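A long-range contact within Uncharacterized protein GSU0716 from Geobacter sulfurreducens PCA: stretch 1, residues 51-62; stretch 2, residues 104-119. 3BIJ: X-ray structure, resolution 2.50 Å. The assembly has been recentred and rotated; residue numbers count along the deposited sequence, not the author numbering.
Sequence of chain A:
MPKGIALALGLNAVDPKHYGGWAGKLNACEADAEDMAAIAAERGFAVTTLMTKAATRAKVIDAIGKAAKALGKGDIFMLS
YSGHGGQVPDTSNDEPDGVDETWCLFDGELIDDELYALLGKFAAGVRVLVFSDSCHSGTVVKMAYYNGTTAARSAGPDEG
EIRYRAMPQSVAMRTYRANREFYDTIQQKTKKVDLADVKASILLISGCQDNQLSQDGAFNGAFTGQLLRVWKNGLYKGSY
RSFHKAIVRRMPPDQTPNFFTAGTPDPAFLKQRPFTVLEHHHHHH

Stretch 1 51-62: MTKAATRAKVID
Stretch 2 104-119: CLFDGELIDDELYALL

Stretch 1 passes from a 3-10 turn at Lys53-Ala54 into a helix beginning at Arg57; stretch 2 runs from a loop through strand 109-111 into helix 112-119. The axes of helix 57-62 and strand 109-111 approach to 9.9 Å, their N-to-C directions 39° apart. Register is set by Thr56 CA and Asp107 CA at 4.7 Å and, farther along, Ile61 CA and Leu118 CA at 7.5 Å. One backbone hydrogen bond joins the stretches, Phe106 N to Ala55 O (3.2 Å, 152° at the hydrogen). Thr56 (phi/psi -99/168, chi1 p) caps the helix: its OG1 accepts from Lys59 N at 3.2 Å, while its CB meets Asp107 CB (chi1 -148°) at 3.6 Å.

Arg57 has the largest covered area, 122 Å². Its CB points sideways, but chi1-chi3 of m, t, p and chi4 of 74° bring the guanidinium to stretch 2. There Glu114 matches its charge in a two-pronged salt bridge, Arg57 NH2 to Glu114 OE1 at 2.8 Å and Arg57 NH1 to Glu114 OE2 at 3.0 Å; OE1 lies at the edge, near the guanidinium plane. Arg57 NH1 also makes a weak bond to Glu109 O (2.9 Å, 121°). The CA-to-CB bond of Glu114 (m, t, chi3 78°) points toward stretch 1, and its OE2 additionally accepts from Ile111 N at 2.9 Å, tying the bridge to the start of its own helix.

Phe106 (chi1 t, chi2 -85°) presents a ring face to Lys53: Lys53 CA sits 3.8 Å from the Phe106 ring centroid, 16° off the normal, a CH-pi contact. Buried, apolar Val60 (t) places CG2 3.8 Å from Leu105 CD1 (m, t); Ile61 (m, t) places CG1 4.1 Å from Leu110 CD1 (t, p) and CG2 4.1 Å from Leu118 CD2 (chi1 -102°, chi2 p). These leucines are buried too, suiting apolar packing. The stretches bury 691 Å², both sides summed.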

# COMPACT_ATOMS: atom_id res chain seq x y z
N MSE A 51 -18.08 -6.32 -34.69
CA MSE A 51 -18.28 -5.93 -33.30
C MSE A 51 -19.02 -7.02 -32.54
O MSE A 51 -20.04 -7.51 -33.00
CB MSE A 51 -19.09 -4.64 -33.21
CG MSE A 51 -18.67 -3.55 -34.19
SE MSE A 51 -17.12 -2.52 -33.66
CE MSE A 51 -15.82 -3.84 -33.72
N THR A 52 -18.49 -7.37 -31.37
CA THR A 52 -19.06 -8.40 -30.50
C THR A 52 -19.95 -9.44 -31.21
O THR A 52 -19.44 -10.40 -31.79
CB THR A 52 -19.83 -7.77 -29.34
OG1 THR A 52 -21.01 -7.14 -29.84
CG2 THR A 52 -18.98 -6.73 -28.65
N LYS A 53 -21.27 -9.25 -31.17
CA LYS A 53 -22.19 -10.21 -31.80
C LYS A 53 -21.79 -10.61 -33.19
O LYS A 53 -22.04 -11.74 -33.61
CB LYS A 53 -23.60 -9.63 -31.85
CG LYS A 53 -24.34 -9.67 -30.54
CD LYS A 53 -25.82 -9.47 -30.76
CE LYS A 53 -26.61 -9.77 -29.48
NZ LYS A 53 -28.08 -9.71 -29.74
N ALA A 54 -21.16 -9.69 -33.91
CA ALA A 54 -20.73 -9.93 -35.27
C ALA A 54 -19.41 -10.72 -35.32
O ALA A 54 -19.12 -11.37 -36.32
CB ALA A 54 -20.58 -8.59 -36.00
N ALA A 55 -18.62 -10.66 -34.25
CA ALA A 55 -17.33 -11.37 -34.24
C ALA A 55 -17.48 -12.82 -33.81
O ALA A 55 -17.05 -13.20 -32.73
CB ALA A 55 -16.35 -10.65 -33.32
N THR A 56 -18.06 -13.63 -34.68
CA THR A 56 -18.25 -15.04 -34.37
C THR A 56 -17.18 -15.92 -34.99
O THR A 56 -16.42 -15.46 -35.84
CB THR A 56 -19.59 -15.54 -34.89
OG1 THR A 56 -19.53 -15.64 -36.31
CG2 THR A 56 -20.69 -14.58 -34.49
N ARG A 57 -17.11 -17.18 -34.56
CA ARG A 57 -16.13 -18.10 -35.12
C ARG A 57 -16.30 -18.15 -36.64
O ARG A 57 -15.36 -17.89 -37.38
CB ARG A 57 -16.32 -19.50 -34.53
CG ARG A 57 -15.74 -19.72 -33.13
CD ARG A 57 -16.02 -21.14 -32.65
NE ARG A 57 -15.54 -22.13 -33.60
CZ ARG A 57 -14.26 -22.42 -33.78
NH1 ARG A 57 -13.34 -21.81 -33.04
NH2 ARG A 57 -13.90 -23.30 -34.70
N ALA A 58 -17.51 -18.47 -37.09
CA ALA A 58 -17.78 -18.56 -38.53
C ALA A 58 -17.33 -17.34 -39.34
O ALA A 58 -16.56 -17.48 -40.28
CB ALA A 58 -19.27 -18.81 -38.76
N LYS A 59 -17.82 -16.15 -38.96
CA LYS A 59 -17.46 -14.91 -39.66
C LYS A 59 -15.97 -14.58 -39.67
O LYS A 59 -15.43 -14.19 -40.71
CB LYS A 59 -18.24 -13.73 -39.09
CG LYS A 59 -19.73 -13.75 -39.40
CD LYS A 59 -20.37 -12.41 -39.05
CE LYS A 59 -21.89 -12.44 -39.22
NZ LYS A 59 -22.54 -11.18 -38.76
N VAL A 60 -15.32 -14.70 -38.52
CA VAL A 60 -13.89 -14.42 -38.42
C VAL A 60 -13.09 -15.39 -39.28
O VAL A 60 -12.23 -14.97 -40.05
CB VAL A 60 -13.40 -14.52 -36.95
CG1 VAL A 60 -11.88 -14.45 -36.90
CG2 VAL A 60 -13.99 -13.40 -36.11
N ILE A 61 -13.37 -16.69 -39.17
CA ILE A 61 -12.66 -17.70 -39.94
C ILE A 61 -12.85 -17.47 -41.43
O ILE A 61 -11.90 -17.54 -42.21
CB ILE A 61 -13.15 -19.11 -39.59
CG1 ILE A 61 -12.77 -19.43 -38.14
CG2 ILE A 61 -12.54 -20.14 -40.52
CD1 ILE A 61 -13.43 -20.68 -37.59
N ASP A 62 -14.08 -17.18 -41.81
CA ASP A 62 -14.42 -16.92 -43.20
C ASP A 62 -13.76 -15.66 -43.75
O ASP A 62 -13.28 -15.66 -44.88
CB ASP A 62 -15.93 -16.83 -43.36
CG ASP A 62 -16.35 -16.56 -44.78
OD1 ASP A 62 -16.38 -15.37 -45.17
OD2 ASP A 62 -16.64 -17.54 -45.52
N CYS A 104 -11.43 -15.21 -27.21
CA CYS A 104 -12.81 -15.44 -26.82
C CYS A 104 -13.75 -14.70 -27.74
O CYS A 104 -14.07 -13.52 -27.54
CB CYS A 104 -13.04 -15.02 -25.38
SG CYS A 104 -12.13 -16.04 -24.26
N LEU A 105 -14.17 -15.40 -28.78
CA LEU A 105 -15.09 -14.79 -29.73
C LEU A 105 -16.49 -14.94 -29.16
O LEU A 105 -16.72 -15.70 -28.21
CB LEU A 105 -14.92 -15.44 -31.11
CG LEU A 105 -13.54 -15.22 -31.77
CD1 LEU A 105 -13.52 -15.80 -33.14
CD2 LEU A 105 -13.21 -13.72 -31.84
N PHE A 106 -17.44 -14.19 -29.71
CA PHE A 106 -18.80 -14.22 -29.20
C PHE A 106 -19.39 -15.61 -29.25
O PHE A 106 -19.98 -16.10 -28.29
CB PHE A 106 -19.65 -13.24 -30.02
CG PHE A 106 -21.00 -12.95 -29.43
CD1 PHE A 106 -22.07 -13.80 -29.67
CD2 PHE A 106 -21.19 -11.83 -28.61
CE1 PHE A 106 -23.31 -13.55 -29.12
CE2 PHE A 106 -22.43 -11.57 -28.05
CZ PHE A 106 -23.49 -12.42 -28.31
N ASP A 107 -19.19 -16.24 -30.40
CA ASP A 107 -19.68 -17.59 -30.66
C ASP A 107 -19.05 -18.65 -29.74
O ASP A 107 -19.72 -19.58 -29.28
CB ASP A 107 -19.35 -17.91 -32.13
CG ASP A 107 -20.36 -18.80 -32.76
OD1 ASP A 107 -21.49 -18.89 -32.20
OD2 ASP A 107 -20.04 -19.41 -33.82
N GLY A 108 -17.75 -18.51 -29.49
CA GLY A 108 -17.01 -19.44 -28.67
C GLY A 108 -15.53 -19.10 -28.79
O GLY A 108 -15.17 -18.01 -29.27
N GLU A 109 -14.65 -20.01 -28.38
CA GLU A 109 -13.22 -19.73 -28.45
C GLU A 109 -12.55 -20.21 -29.72
O GLU A 109 -12.86 -21.27 -30.25
CB GLU A 109 -12.50 -20.34 -27.24
CG GLU A 109 -13.06 -19.86 -25.92
CD GLU A 109 -12.47 -20.59 -24.75
OE1 GLU A 109 -11.26 -20.43 -24.50
OE2 GLU A 109 -13.23 -21.31 -24.07
N LEU A 110 -11.61 -19.41 -30.21
CA LEU A 110 -10.88 -19.76 -31.41
C LEU A 110 -9.51 -20.16 -30.90
O LEU A 110 -8.77 -19.32 -30.41
CB LEU A 110 -10.77 -18.53 -32.32
CG LEU A 110 -9.99 -18.69 -33.62
CD1 LEU A 110 -10.73 -19.63 -34.55
CD2 LEU A 110 -9.81 -17.34 -34.27
N ILE A 111 -9.18 -21.45 -31.00
CA ILE A 111 -7.89 -21.94 -30.52
C ILE A 111 -6.75 -21.32 -31.31
O ILE A 111 -6.82 -21.22 -32.54
CB ILE A 111 -7.77 -23.48 -30.63
CG1 ILE A 111 -8.64 -24.15 -29.56
CG2 ILE A 111 -6.34 -23.91 -30.39
CD1 ILE A 111 -10.12 -23.87 -29.68
N ASP A 112 -5.70 -20.92 -30.61
CA ASP A 112 -4.55 -20.30 -31.27
C ASP A 112 -4.10 -21.06 -32.51
O ASP A 112 -3.63 -20.46 -33.48
CB ASP A 112 -3.39 -20.14 -30.28
CG ASP A 112 -2.95 -21.45 -29.65
OD1 ASP A 112 -2.10 -21.41 -28.73
OD2 ASP A 112 -3.46 -22.52 -30.06
N ASP A 113 -4.23 -22.38 -32.49
CA ASP A 113 -3.83 -23.17 -33.64
C ASP A 113 -4.71 -22.89 -34.86
O ASP A 113 -4.22 -22.85 -35.98
CB ASP A 113 -3.86 -24.65 -33.30
CG ASP A 113 -2.62 -25.09 -32.54
OD1 ASP A 113 -2.73 -25.94 -31.62
OD2 ASP A 113 -1.52 -24.58 -32.88
N GLU A 114 -6.00 -22.69 -34.63
CA GLU A 114 -6.90 -22.40 -35.74
C GLU A 114 -6.50 -21.09 -36.41
O GLU A 114 -6.55 -20.97 -37.63
CB GLU A 114 -8.35 -22.30 -35.24
CG GLU A 114 -8.81 -23.47 -34.39
CD GLU A 114 -10.29 -23.39 -34.05
OE1 GLU A 114 -11.12 -23.73 -34.93
OE2 GLU A 114 -10.63 -22.99 -32.92
N LEU A 115 -6.12 -20.09 -35.60
CA LEU A 115 -5.71 -18.79 -36.12
C LEU A 115 -4.37 -18.92 -36.83
O LEU A 115 -4.19 -18.42 -37.94
CB LEU A 115 -5.58 -17.78 -34.98
CG LEU A 115 -5.02 -16.42 -35.35
CD1 LEU A 115 -5.94 -15.73 -36.35
CD2 LEU A 115 -4.85 -15.58 -34.10
N TYR A 116 -3.43 -19.59 -36.17
CA TYR A 116 -2.12 -19.79 -36.75
C TYR A 116 -2.24 -20.47 -38.10
O TYR A 116 -1.59 -20.07 -39.06
CB TYR A 116 -1.24 -20.62 -35.81
CG TYR A 116 -0.83 -19.88 -34.56
CD1 TYR A 116 -0.35 -20.58 -33.44
CD2 TYR A 116 -0.93 -18.49 -34.48
CE1 TYR A 116 0.01 -19.90 -32.27
CE2 TYR A 116 -0.58 -17.81 -33.33
CZ TYR A 116 -0.11 -18.52 -32.22
OH TYR A 116 0.22 -17.83 -31.08
N ALA A 117 -3.09 -21.49 -38.19
CA ALA A 117 -3.27 -22.21 -39.45
C ALA A 117 -3.85 -21.29 -40.52
O ALA A 117 -3.43 -21.34 -41.69
CB ALA A 117 -4.18 -23.42 -39.26
N LEU A 118 -4.81 -20.47 -40.13
CA LEU A 118 -5.42 -19.53 -41.05
C LEU A 118 -4.36 -18.58 -41.61
O LEU A 118 -4.33 -18.29 -42.81
CB LEU A 118 -6.54 -18.74 -40.35
CG LEU A 118 -7.99 -19.16 -40.59
CD1 LEU A 118 -8.12 -20.66 -40.62
CD2 LEU A 118 -8.87 -18.58 -39.51
N LEU A 119 -3.48 -18.10 -40.74
CA LEU A 119 -2.42 -17.19 -41.19
C LEU A 119 -1.47 -17.90 -42.15
O LEU A 119 -0.81 -17.25 -42.97
CB LEU A 119 -1.64 -16.66 -39.99
CG LEU A 119 -2.44 -15.79 -39.01
CD1 LEU A 119 -1.54 -15.34 -37.89
CD2 LEU A 119 -3.03 -14.59 -39.72